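Local coordinates for protein cystalysin (Treponema denticola, PDB 1C7N) that belongs to the aminotransferase class I and II family of pyridoxal-5'-phosphate-binding proteins and forms a two-chain assembly, at residues P47-I50 / E51-K55. Numbering follows the deposited sequence.
Sequences PELI and EGLKK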
loop_
_atom_site.group_PDB
_atom_site.type_symbol
_atom_site.label_atom_id
_atom_site.label_comp_id
_atom_site.label_asym_id
_atom_site.label_seq_id
_atom_site.Cartn_x
_atom_site.Cartn_y
_atom_site.Cartn_z
ATOM N N PRO A 47 -18.479 -3.259 -14.967
ATOM C CA PRO A 47 -19.485 -4.005 -14.204
ATOM C C PRO A 47 -18.950 -5.351 -13.699
ATOM O O PRO A 47 -19.214 -5.746 -12.563
ATOM C CB PRO A 47 -20.627 -4.170 -15.205
ATOM C CG PRO A 47 -20.484 -2.957 -16.085
ATOM C CD PRO A 47 -18.993 -2.882 -16.294
ATOM N N GLU A 48 -18.197 -6.050 -14.543
ATOM C CA GLU A 48 -17.631 -7.341 -14.162
ATOM C C GLU A 48 -16.739 -7.207 -12.929
ATOM O O GLU A 48 -16.759 -8.068 -12.044
ATOM C CB GLU A 48 -16.816 -7.943 -15.312
ATOM C CG GLU A 48 -17.628 -8.328 -16.548
ATOM C CD GLU A 48 -17.783 -7.187 -17.546
ATOM O OE1 GLU A 48 -18.304 -7.440 -18.652
ATOM O OE2 GLU A 48 -17.386 -6.044 -17.230
ATOM N N LEU A 49 -15.952 -6.135 -12.874
ATOM C CA LEU A 49 -15.071 -5.912 -11.731
ATOM C C LEU A 49 -15.890 -5.713 -10.464
ATOM O O LEU A 49 -15.651 -6.375 -9.452
ATOM C CB LEU A 49 -14.173 -4.684 -11.952
ATOM C CG LEU A 49 -13.279 -4.317 -10.760
ATOM C CD1 LEU A 49 -12.394 -5.493 -10.406
ATOM C CD2 LEU A 49 -12.420 -3.097 -11.090
ATOM N N ILE A 50 -16.862 -4.804 -10.524
ATOM C CA ILE A 50 -17.706 -4.529 -9.368
ATOM C C ILE A 50 -18.430 -5.797 -8.913
ATOM O O ILE A 50 -18.396 -6.143 -7.735
ATOM C CB ILE A 50 -18.734 -3.424 -9.689
ATOM C CG1 ILE A 50 -18.009 -2.125 -10.054
ATOM C CG2 ILE A 50 -19.615 -3.166 -8.485
ATOM C CD1 ILE A 50 -17.200 -1.535 -8.913
ATOM N N GLU A 51 -19.081 -6.489 -9.841
ATOM C CA GLU A 51 -19.787 -7.721 -9.500
ATOM C C GLU A 51 -18.783 -8.767 -9.015
ATOM O O GLU A 51 -19.066 -9.538 -8.098
ATOM C CB GLU A 51 -20.569 -8.242 -10.717
ATOM C CG GLU A 51 -21.623 -7.256 -11.205
ATOM C CD GLU A 51 -22.483 -7.789 -12.337
ATOM O OE1 GLU A 51 -23.361 -7.032 -12.806
ATOM O OE2 GLU A 51 -22.288 -8.952 -12.756
ATOM N N GLY A 52 -17.602 -8.775 -9.623
ATOM C CA GLY A 52 -16.571 -9.718 -9.234
ATOM C C GLY A 52 -16.056 -9.455 -7.828
ATOM O O GLY A 52 -15.829 -10.389 -7.068
ATOM N N LEU A 53 -15.867 -8.186 -7.475
ATOM C CA LEU A 53 -15.381 -7.837 -6.140
ATOM C C LEU A 53 -16.425 -8.172 -5.080
ATOM O O LEU A 53 -16.089 -8.648 -3.994
ATOM C CB LEU A 53 -15.018 -6.348 -6.068
ATOM C CG LEU A 53 -13.798 -5.942 -6.901
ATOM C CD1 LEU A 53 -13.579 -4.435 -6.830
ATOM C CD2 LEU A 53 -12.578 -6.677 -6.382
ATOM N N LYS A 54 -17.692 -7.921 -5.396
ATOM C CA LYS A 54 -18.773 -8.220 -4.471
ATOM C C LYS A 54 -18.867 -9.734 -4.248
ATOM O O LYS A 54 -19.074 -10.196 -3.122
ATOM C CB LYS A 54 -20.087 -7.662 -5.017
ATOM C CG LYS A 54 -20.142 -6.136 -4.984
ATOM C CD LYS A 54 -21.166 -5.571 -5.959
ATOM C CE LYS A 54 -22.571 -6.041 -5.658
ATOM N NZ LYS A 54 -23.560 -5.449 -6.603
ATOM N N LYS A 55 -18.711 -10.503 -5.319
ATOM C CA LYS A 55 -18.748 -11.960 -5.217
ATOM C C LYS A 55 -17.605 -12.422 -4.313
ATOM O O LYS A 55 -17.790 -13.281 -3.448
ATOM C CB LYS A 55 -18.589 -12.596 -6.600
ATOM C CG LYS A 55 -18.354 -14.109 -6.567
ATOM C CD LYS A 55 -18.185 -14.677 -7.968
ATOM C CE LYS A 55 -17.902 -16.175 -7.929
ATOM N NZ LYS A 55 -17.624 -16.704 -9.296
#
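Leu49 and Leu53 meet on the buried face of helix 47-59, one turn apart. Leu49 CD1 packs 3.8 Å from Leu53 CG, and the two side chains cross at a slant. Leu49 has CG anti to the backbone N (chi1 176°), and chi2 of 58° then turns the CD1 branch to Leu53. Leu53 CG also lies 3.2 Å from Leu49 O.

On a partly exposed face, Ile50 CG2 touches Lys54 CD at 3.8 Å. The Lys54 chain first passes over Ile50 O, then bends at chi3. Its NZ forms a salt bridge with Asp58 of the second subunit. Leu57 of that subunit packs on Ile50, Leu53 and Lys54. Within the chain, Leu49 packs against helix 275-287.

On the exposed side, Glu51 CG rests 3.2 Å from Pro47 O. Pro47 O also accepts a nearly straight hydrogen bond from Glu51 N (2.8 Å, 173°). Further bonds join Gly52 N to Glu48 O, which is clearly bent, Leu53 N to Leu49 O, and Lys54 N to Ile50 O. These i to i+4 bonds mark the first turns of an alpha-helix. Buried leucines on one face and an exposed Glu51 on another make it amphipathic, and it packs at the subunit interface.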